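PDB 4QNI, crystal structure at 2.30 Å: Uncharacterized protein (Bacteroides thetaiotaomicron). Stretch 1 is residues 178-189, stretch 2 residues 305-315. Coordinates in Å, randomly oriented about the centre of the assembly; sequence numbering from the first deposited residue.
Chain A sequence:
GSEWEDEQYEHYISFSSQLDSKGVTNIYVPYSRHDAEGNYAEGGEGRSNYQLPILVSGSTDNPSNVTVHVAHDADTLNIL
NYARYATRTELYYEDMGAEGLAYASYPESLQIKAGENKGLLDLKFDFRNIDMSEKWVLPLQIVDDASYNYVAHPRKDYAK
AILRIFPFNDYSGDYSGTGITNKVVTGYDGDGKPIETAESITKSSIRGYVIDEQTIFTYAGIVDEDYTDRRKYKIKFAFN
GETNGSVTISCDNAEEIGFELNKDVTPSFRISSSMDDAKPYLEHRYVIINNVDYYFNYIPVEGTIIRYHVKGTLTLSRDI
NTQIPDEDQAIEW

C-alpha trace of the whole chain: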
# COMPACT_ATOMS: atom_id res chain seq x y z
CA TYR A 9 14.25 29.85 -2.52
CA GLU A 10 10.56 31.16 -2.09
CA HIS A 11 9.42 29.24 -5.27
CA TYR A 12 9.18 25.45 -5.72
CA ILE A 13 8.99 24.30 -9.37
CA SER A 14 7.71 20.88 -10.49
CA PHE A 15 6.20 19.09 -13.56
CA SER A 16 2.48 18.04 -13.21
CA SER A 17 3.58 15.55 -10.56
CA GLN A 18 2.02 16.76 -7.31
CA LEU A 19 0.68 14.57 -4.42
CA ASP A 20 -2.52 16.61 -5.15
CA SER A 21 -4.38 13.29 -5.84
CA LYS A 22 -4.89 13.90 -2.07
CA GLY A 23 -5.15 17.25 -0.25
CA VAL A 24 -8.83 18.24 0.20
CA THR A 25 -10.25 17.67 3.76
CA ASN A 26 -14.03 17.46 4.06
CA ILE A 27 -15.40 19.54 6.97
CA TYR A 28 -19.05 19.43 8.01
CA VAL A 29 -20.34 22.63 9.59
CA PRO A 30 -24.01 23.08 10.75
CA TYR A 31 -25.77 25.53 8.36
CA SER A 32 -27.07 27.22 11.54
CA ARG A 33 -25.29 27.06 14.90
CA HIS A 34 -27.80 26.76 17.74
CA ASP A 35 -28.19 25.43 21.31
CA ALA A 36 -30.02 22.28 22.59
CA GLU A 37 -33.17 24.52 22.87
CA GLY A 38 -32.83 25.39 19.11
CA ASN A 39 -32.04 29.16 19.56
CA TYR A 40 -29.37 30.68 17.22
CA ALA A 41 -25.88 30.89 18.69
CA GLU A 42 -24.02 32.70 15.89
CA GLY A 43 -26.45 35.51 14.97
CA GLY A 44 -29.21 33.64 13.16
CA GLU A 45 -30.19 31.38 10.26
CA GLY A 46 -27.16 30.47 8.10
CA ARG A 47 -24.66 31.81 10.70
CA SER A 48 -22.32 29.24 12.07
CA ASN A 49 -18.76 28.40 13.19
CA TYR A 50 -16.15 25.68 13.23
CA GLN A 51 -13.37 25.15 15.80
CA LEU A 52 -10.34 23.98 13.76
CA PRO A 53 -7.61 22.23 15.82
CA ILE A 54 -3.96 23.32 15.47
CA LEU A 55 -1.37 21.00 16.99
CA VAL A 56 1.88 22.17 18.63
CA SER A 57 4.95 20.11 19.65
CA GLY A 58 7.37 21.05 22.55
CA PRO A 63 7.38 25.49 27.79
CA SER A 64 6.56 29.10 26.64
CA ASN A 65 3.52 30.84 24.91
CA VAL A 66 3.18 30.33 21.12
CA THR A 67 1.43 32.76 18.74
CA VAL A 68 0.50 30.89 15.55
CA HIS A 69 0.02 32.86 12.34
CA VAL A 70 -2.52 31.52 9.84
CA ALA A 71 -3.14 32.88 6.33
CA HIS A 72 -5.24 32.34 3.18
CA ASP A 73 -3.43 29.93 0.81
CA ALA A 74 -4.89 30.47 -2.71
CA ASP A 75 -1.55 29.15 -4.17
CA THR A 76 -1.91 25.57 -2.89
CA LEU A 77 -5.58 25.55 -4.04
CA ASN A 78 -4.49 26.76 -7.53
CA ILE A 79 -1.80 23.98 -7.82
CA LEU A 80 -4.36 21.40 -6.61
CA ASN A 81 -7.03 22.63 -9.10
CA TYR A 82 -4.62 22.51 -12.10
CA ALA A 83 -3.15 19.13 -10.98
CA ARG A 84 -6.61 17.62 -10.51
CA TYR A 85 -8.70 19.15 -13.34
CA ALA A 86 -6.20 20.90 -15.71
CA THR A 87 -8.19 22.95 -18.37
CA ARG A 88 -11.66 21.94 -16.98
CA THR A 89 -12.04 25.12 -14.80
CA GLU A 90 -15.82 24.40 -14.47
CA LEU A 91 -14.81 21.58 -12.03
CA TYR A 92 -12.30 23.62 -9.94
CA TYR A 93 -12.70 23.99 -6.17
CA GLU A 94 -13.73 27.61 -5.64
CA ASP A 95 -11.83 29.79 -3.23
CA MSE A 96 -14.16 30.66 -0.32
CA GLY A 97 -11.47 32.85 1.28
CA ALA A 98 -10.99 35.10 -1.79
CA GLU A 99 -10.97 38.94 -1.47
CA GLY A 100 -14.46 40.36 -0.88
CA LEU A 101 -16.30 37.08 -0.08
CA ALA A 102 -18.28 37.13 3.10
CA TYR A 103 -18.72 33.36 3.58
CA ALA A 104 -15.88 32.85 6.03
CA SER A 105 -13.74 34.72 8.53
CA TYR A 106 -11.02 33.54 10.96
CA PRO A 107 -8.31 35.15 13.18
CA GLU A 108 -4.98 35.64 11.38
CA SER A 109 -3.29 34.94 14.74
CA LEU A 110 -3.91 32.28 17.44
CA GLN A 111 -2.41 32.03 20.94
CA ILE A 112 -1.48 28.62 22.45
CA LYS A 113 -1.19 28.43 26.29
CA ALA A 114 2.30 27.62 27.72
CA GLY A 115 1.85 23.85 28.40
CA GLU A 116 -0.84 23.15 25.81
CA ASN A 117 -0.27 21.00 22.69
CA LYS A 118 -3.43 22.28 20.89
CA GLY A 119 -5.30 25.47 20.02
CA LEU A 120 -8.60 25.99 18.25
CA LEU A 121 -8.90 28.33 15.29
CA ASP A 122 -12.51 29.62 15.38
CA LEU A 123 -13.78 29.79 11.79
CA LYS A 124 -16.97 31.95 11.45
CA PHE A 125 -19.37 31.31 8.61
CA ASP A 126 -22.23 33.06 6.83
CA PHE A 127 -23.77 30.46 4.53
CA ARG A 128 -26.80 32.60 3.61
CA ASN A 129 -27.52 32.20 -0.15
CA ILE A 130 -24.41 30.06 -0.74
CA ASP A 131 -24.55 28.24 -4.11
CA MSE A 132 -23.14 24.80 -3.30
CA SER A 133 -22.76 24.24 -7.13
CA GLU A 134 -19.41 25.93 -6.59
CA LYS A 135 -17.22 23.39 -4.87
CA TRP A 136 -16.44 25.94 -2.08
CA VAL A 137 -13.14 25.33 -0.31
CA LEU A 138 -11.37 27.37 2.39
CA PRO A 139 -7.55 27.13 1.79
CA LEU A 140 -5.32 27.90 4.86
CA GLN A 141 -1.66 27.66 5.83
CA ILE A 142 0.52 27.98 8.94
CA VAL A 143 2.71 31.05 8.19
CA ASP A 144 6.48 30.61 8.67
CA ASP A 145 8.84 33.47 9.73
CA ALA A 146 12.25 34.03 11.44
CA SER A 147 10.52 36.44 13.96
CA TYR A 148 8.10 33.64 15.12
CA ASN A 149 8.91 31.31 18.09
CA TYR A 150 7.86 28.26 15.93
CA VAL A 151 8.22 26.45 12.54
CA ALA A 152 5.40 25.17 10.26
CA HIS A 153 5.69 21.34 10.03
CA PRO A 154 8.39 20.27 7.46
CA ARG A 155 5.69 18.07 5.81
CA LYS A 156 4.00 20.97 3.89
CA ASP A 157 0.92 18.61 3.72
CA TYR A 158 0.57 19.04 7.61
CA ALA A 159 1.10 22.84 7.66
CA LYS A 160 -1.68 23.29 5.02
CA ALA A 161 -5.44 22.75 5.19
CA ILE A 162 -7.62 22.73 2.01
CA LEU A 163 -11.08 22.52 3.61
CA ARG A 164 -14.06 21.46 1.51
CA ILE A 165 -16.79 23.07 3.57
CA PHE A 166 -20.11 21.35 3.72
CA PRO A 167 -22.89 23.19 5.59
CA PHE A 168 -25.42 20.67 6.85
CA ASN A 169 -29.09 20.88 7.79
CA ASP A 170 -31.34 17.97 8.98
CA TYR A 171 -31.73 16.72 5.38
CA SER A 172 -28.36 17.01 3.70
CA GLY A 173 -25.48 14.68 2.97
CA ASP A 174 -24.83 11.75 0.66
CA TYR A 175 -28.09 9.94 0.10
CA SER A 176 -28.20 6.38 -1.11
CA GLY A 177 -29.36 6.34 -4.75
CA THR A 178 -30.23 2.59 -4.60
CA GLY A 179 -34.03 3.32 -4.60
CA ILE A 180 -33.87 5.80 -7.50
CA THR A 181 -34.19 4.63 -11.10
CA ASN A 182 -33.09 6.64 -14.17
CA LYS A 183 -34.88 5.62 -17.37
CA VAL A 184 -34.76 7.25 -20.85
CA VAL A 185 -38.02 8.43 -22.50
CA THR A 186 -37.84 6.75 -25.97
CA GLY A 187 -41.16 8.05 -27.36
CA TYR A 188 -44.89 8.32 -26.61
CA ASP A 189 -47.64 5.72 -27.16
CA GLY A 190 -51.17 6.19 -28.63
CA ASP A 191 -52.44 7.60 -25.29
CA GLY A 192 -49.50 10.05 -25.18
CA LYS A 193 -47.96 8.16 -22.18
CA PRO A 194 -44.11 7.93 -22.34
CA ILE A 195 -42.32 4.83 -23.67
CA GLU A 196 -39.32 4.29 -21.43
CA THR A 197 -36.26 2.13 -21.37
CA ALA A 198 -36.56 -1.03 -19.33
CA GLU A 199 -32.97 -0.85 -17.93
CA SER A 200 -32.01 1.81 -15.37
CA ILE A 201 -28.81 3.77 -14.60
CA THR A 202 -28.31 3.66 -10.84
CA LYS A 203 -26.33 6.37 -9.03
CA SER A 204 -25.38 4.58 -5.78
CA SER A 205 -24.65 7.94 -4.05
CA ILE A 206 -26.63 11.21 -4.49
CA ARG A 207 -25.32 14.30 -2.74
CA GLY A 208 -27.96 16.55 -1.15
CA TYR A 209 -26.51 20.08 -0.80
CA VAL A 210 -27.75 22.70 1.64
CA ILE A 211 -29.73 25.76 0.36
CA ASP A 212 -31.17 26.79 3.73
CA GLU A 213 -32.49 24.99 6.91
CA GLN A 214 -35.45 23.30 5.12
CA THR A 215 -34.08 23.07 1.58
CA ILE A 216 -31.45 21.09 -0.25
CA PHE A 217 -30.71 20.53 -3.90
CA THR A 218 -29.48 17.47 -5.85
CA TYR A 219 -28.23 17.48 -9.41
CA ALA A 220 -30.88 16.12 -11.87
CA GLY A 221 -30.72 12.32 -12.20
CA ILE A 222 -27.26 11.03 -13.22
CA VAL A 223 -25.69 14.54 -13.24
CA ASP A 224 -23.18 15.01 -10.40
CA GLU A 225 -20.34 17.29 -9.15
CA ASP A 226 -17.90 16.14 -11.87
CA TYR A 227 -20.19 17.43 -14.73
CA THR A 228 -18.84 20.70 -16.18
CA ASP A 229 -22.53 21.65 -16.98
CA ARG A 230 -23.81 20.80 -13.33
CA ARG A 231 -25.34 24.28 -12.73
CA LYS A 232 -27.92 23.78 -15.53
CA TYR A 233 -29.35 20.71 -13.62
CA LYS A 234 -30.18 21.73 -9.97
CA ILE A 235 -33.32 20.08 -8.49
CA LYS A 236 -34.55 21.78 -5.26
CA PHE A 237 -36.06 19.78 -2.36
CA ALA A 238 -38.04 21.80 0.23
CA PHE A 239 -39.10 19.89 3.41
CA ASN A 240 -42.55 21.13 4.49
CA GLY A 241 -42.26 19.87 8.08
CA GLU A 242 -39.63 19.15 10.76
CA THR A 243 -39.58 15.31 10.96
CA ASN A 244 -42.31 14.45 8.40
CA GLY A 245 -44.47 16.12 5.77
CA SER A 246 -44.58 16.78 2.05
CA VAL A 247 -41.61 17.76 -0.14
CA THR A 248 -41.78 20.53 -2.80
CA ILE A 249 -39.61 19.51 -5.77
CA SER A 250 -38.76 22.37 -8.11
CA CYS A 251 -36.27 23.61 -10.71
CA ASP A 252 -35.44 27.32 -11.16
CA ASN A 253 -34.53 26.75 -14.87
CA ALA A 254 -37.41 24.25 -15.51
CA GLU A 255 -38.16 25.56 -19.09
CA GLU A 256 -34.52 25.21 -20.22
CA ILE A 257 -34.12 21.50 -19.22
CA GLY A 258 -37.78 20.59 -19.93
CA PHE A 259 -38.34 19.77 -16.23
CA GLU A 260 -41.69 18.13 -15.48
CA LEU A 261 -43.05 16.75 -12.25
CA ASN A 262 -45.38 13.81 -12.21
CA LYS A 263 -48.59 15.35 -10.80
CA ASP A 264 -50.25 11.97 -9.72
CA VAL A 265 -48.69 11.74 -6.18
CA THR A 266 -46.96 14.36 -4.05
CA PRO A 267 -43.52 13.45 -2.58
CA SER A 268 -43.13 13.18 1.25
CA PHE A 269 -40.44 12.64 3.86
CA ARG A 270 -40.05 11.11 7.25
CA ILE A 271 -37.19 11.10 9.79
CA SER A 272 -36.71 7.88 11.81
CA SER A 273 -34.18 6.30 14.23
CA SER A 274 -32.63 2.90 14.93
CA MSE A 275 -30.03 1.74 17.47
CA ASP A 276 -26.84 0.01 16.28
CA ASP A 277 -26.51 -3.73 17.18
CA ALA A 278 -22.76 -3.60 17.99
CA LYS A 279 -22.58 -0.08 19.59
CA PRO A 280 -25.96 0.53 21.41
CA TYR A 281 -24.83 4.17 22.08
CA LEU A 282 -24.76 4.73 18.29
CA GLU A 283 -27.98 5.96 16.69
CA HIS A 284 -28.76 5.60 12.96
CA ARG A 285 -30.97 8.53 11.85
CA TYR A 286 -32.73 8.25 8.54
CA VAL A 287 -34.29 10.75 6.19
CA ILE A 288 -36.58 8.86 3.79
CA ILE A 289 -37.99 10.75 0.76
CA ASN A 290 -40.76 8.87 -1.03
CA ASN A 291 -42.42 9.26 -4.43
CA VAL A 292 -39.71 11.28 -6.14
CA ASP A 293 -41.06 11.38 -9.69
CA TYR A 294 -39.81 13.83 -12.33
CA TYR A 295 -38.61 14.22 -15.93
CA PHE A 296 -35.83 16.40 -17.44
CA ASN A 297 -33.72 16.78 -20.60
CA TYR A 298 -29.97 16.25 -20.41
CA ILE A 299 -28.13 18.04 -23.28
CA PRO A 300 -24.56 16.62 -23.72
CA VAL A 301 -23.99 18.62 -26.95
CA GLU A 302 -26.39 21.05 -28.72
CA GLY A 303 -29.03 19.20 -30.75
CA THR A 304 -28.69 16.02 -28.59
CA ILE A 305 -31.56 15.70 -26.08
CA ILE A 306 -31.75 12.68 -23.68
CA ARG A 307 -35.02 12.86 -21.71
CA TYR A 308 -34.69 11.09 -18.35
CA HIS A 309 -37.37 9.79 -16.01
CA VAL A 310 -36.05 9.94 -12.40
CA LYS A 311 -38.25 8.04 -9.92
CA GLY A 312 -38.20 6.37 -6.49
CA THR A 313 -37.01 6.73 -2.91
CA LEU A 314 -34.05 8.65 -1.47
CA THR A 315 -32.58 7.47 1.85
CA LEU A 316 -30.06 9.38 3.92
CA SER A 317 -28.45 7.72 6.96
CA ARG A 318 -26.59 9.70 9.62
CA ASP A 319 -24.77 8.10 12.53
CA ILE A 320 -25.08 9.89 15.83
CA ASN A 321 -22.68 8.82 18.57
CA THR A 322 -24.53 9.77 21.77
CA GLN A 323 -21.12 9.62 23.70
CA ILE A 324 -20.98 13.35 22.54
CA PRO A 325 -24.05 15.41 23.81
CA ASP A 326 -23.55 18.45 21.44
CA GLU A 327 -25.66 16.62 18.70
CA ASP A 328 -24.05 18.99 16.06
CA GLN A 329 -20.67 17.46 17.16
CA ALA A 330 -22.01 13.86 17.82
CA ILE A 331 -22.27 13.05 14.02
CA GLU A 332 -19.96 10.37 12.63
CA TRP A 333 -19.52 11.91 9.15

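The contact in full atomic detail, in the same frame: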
# COMPACT_ATOMS: atom_id res chain seq x y z
N THR A 178 -29.78 3.97 -4.36
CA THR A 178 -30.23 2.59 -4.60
C THR A 178 -31.74 2.49 -4.97
O THR A 178 -32.11 1.65 -5.80
CB THR A 178 -29.86 1.77 -3.35
OG1 THR A 178 -28.44 1.58 -3.37
CG2 THR A 178 -30.54 0.43 -3.27
N GLY A 179 -32.59 3.32 -4.35
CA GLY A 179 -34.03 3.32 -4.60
C GLY A 179 -34.48 4.26 -5.71
O GLY A 179 -35.67 4.43 -5.93
N ILE A 180 -33.54 4.89 -6.42
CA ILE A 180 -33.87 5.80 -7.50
C ILE A 180 -33.53 5.15 -8.81
O ILE A 180 -32.39 4.70 -8.98
CB ILE A 180 -33.14 7.18 -7.37
CG1 ILE A 180 -33.65 8.00 -6.17
CG2 ILE A 180 -33.24 7.99 -8.68
CD1 ILE A 180 -35.12 8.47 -6.27
N THR A 181 -34.48 5.13 -9.76
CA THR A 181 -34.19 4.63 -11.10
C THR A 181 -34.09 5.83 -12.04
O THR A 181 -34.70 6.89 -11.79
CB THR A 181 -35.19 3.57 -11.61
OG1 THR A 181 -36.52 4.10 -11.67
CG2 THR A 181 -35.14 2.28 -10.82
N ASN A 182 -33.27 5.67 -13.09
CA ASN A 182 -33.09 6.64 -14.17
C ASN A 182 -33.36 5.92 -15.47
O ASN A 182 -32.59 5.04 -15.87
CB ASN A 182 -31.68 7.26 -14.15
CG ASN A 182 -31.40 8.12 -12.96
OD1 ASN A 182 -31.68 9.31 -12.96
ND2 ASN A 182 -30.84 7.56 -11.91
N LYS A 183 -34.49 6.23 -16.11
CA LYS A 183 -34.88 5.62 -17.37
C LYS A 183 -34.93 6.70 -18.44
O LYS A 183 -35.09 7.86 -18.09
CB LYS A 183 -36.23 4.89 -17.23
CG LYS A 183 -36.14 3.63 -16.37
CD LYS A 183 -37.50 3.14 -15.97
CE LYS A 183 -37.43 1.80 -15.28
NZ LYS A 183 -38.41 0.85 -15.86
N VAL A 184 -34.74 6.33 -19.73
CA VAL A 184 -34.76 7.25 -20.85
C VAL A 184 -36.12 7.18 -21.56
O VAL A 184 -36.56 6.09 -21.94
CB VAL A 184 -33.57 6.97 -21.83
CG1 VAL A 184 -33.64 7.83 -23.10
CG2 VAL A 184 -32.21 7.14 -21.15
N VAL A 185 -36.76 8.34 -21.77
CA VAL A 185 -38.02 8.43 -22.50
C VAL A 185 -37.67 8.34 -24.00
O VAL A 185 -37.04 9.24 -24.56
CB VAL A 185 -38.85 9.68 -22.13
CG1 VAL A 185 -40.14 9.74 -22.96
CG2 VAL A 185 -39.17 9.69 -20.64
N THR A 186 -38.08 7.24 -24.61
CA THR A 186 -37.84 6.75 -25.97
C THR A 186 -38.84 7.31 -27.00
O THR A 186 -38.50 7.50 -28.18
CB THR A 186 -37.87 5.21 -25.83
OG1 THR A 186 -36.53 4.75 -25.71
CG2 THR A 186 -38.69 4.46 -26.91
N GLY A 187 -40.07 7.54 -26.55
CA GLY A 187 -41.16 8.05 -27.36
C GLY A 187 -42.45 8.11 -26.57
O GLY A 187 -42.42 8.06 -25.34
N TYR A 188 -43.58 8.24 -27.26
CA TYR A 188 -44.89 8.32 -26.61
C TYR A 188 -45.86 7.41 -27.35
O TYR A 188 -45.82 7.34 -28.58
CB TYR A 188 -45.40 9.78 -26.55
CG TYR A 188 -44.38 10.74 -25.97
CD1 TYR A 188 -44.26 10.91 -24.59
CD2 TYR A 188 -43.51 11.44 -26.79
CE1 TYR A 188 -43.30 11.76 -24.05
CE2 TYR A 188 -42.53 12.29 -26.26
CZ TYR A 188 -42.43 12.45 -24.88
OH TYR A 188 -41.48 13.31 -24.39
N ASP A 189 -46.69 6.67 -26.58
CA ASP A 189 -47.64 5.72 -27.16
C ASP A 189 -48.90 6.45 -27.68
O ASP A 189 -48.92 7.69 -27.75
CB ASP A 189 -47.99 4.58 -26.17
CG ASP A 189 -48.58 4.97 -24.83
OD1 ASP A 189 -48.93 6.16 -24.65
OD2 ASP A 189 -48.74 4.08 -23.97
N ILE A 305 -30.66 15.64 -27.24
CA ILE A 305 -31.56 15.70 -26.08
C ILE A 305 -31.88 14.27 -25.60
O ILE A 305 -32.49 13.49 -26.35
CB ILE A 305 -32.88 16.50 -26.39
CG1 ILE A 305 -32.73 17.75 -27.32
CG2 ILE A 305 -33.70 16.80 -25.15
CD1 ILE A 305 -31.81 18.97 -26.87
N ILE A 306 -31.48 13.95 -24.35
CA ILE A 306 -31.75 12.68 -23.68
C ILE A 306 -32.70 12.96 -22.52
O ILE A 306 -32.27 13.48 -21.49
CB ILE A 306 -30.47 11.95 -23.19
CG1 ILE A 306 -29.37 11.91 -24.27
CG2 ILE A 306 -30.82 10.54 -22.67
CD1 ILE A 306 -28.02 11.67 -23.74
N ARG A 307 -33.99 12.63 -22.72
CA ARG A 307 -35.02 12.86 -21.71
C ARG A 307 -35.04 11.73 -20.69
O ARG A 307 -35.33 10.57 -21.02
CB ARG A 307 -36.39 13.04 -22.37
CG ARG A 307 -37.45 13.42 -21.36
CD ARG A 307 -38.56 14.19 -22.03
NE ARG A 307 -39.52 14.75 -21.08
CZ ARG A 307 -39.35 15.88 -20.41
NH1 ARG A 307 -38.23 16.59 -20.56
NH2 ARG A 307 -40.29 16.32 -19.59
N TYR A 308 -34.72 12.07 -19.43
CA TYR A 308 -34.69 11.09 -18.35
C TYR A 308 -35.92 11.15 -17.49
O TYR A 308 -36.46 12.23 -17.26
CB TYR A 308 -33.48 11.32 -17.45
CG TYR A 308 -32.17 10.89 -18.07
CD1 TYR A 308 -31.79 9.56 -18.07
CD2 TYR A 308 -31.32 11.83 -18.65
CE1 TYR A 308 -30.58 9.16 -18.62
CE2 TYR A 308 -30.10 11.44 -19.21
CZ TYR A 308 -29.74 10.10 -19.19
OH TYR A 308 -28.55 9.68 -19.74
N HIS A 309 -36.34 9.97 -17.00
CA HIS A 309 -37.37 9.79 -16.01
C HIS A 309 -36.68 9.32 -14.73
O HIS A 309 -36.13 8.22 -14.68
CB HIS A 309 -38.49 8.84 -16.46
CG HIS A 309 -39.67 8.79 -15.52
ND1 HIS A 309 -40.70 7.89 -15.72
CD2 HIS A 309 -39.94 9.53 -14.42
CE1 HIS A 309 -41.56 8.11 -14.73
NE2 HIS A 309 -41.14 9.08 -13.92
N VAL A 310 -36.66 10.18 -13.72
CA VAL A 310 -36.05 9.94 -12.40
C VAL A 310 -37.19 9.63 -11.44
O VAL A 310 -38.12 10.44 -11.34
CB VAL A 310 -35.22 11.18 -11.97
CG1 VAL A 310 -34.54 10.97 -10.62
CG2 VAL A 310 -34.22 11.56 -13.07
N LYS A 311 -37.14 8.47 -10.77
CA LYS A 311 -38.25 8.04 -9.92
C LYS A 311 -37.81 7.10 -8.79
O LYS A 311 -36.92 6.28 -8.98
CB LYS A 311 -39.30 7.33 -10.80
CG LYS A 311 -40.61 6.98 -10.14
CD LYS A 311 -41.47 6.27 -11.13
CE LYS A 311 -42.74 5.73 -10.53
NZ LYS A 311 -43.59 5.08 -11.56
N GLY A 312 -38.47 7.22 -7.63
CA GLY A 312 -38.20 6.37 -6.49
C GLY A 312 -38.07 7.04 -5.14
O GLY A 312 -38.69 8.08 -4.85
N THR A 313 -37.27 6.38 -4.29
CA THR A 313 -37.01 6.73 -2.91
C THR A 313 -35.56 7.11 -2.73
O THR A 313 -34.67 6.43 -3.24
CB THR A 313 -37.35 5.52 -2.01
OG1 THR A 313 -38.67 5.10 -2.27
CG2 THR A 313 -37.22 5.80 -0.49
N LEU A 314 -35.35 8.16 -1.94
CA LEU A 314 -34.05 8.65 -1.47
C LEU A 314 -33.94 8.32 0.00
O LEU A 314 -34.91 8.52 0.73
CB LEU A 314 -33.94 10.16 -1.67
CG LEU A 314 -33.69 10.68 -3.06
CD1 LEU A 314 -33.98 12.18 -3.11
CD2 LEU A 314 -32.26 10.39 -3.49
N THR A 315 -32.81 7.80 0.45
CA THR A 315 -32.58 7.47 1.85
C THR A 315 -31.23 7.99 2.27
O THR A 315 -30.20 7.62 1.68
CB THR A 315 -32.71 5.95 2.15
OG1 THR A 315 -33.93 5.45 1.62
CG2 THR A 315 -32.62 5.63 3.67
O HOH W 1 -32.22 5.51 -2.62
O HOH W 2 -37.20 5.90 -13.55
O HOH W 3 -35.05 11.22 -25.37

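The two stretches pair as antiparallel strands, far apart in sequence. Together they bury 745 Å² between them. Ile180, Arg307 and His309 cover the most surface.

Ile180 lies opposite Gly312, with the CA atoms 4.5 Å apart. Its CA-to-CB bond points sideways, but the end of the side chain comes nearer to the other strand. CD1 of Ile180 reaches 3.5 Å from C of Gly312, and CG1 of Ile180 lies 3.5 Å from O of Thr313. The same side chain makes two apolar contacts. CG2 of Ile180 is 3.8 Å from CG1 of Val310, and CG1 of Ile180 is 3.9 Å from CD2 of Leu314. It thus spans the corner at Gly312, touching residues before and after it. The backbone is close here. A CB on Gly312 would clash with O of Gly179, and the backbone angles of Gly312 by themselves call for glycine. Its CA makes a CA-H...O contact with O of Gly179 at 3.2 Å. That oxygen also accepts a hydrogen bond from N of Thr313 (3.0 Å). Water 1 adds a bridge, accepting from N of Gly179 at 2.8 Å and donating to O of Thr313 at 2.7 Å.

Arg307 works mainly through its backbone and the aliphatic part of its side chain. N of Val185 donates to O of Arg307 at 2.8 Å. Close by, CB of Val185 packs 4.1 Å from CG of Arg307. OH of Tyr188 comes within 3.9 Å of CD of Arg307. The guanidinium nitrogens NH1 and NH2 are hydrogen-bonded elsewhere in the structure. Where a direct return bond would close the ring, water 3 stands in: it donates to O of Val185 (2.9 Å) and accepts from N of Arg307 (3.2 Å).

His309 forms a reciprocal backbone pair with Lys183. N of Lys183 donates to O of His309 at 2.9 Å, and N of His309 donates to O of Lys183 at 2.7 Å. Both bonds are nearly straight. The ends of both side chains lead away from the opposing strand, so the pairing rests on the main chain. Thr181 and Lys311 form a similar pair, with N of Thr181 to O of Lys311 at 2.8 Å and N of Lys311 to O of Thr181 at 3.1 Å.

The other face carries Asn182, Val184, Tyr308 and Val310. There CG2 of Val184 packs 3.6 Å from CE1 of Tyr308, and OD1 of Asn182 lies 3.4 Å from CG2 of Val310.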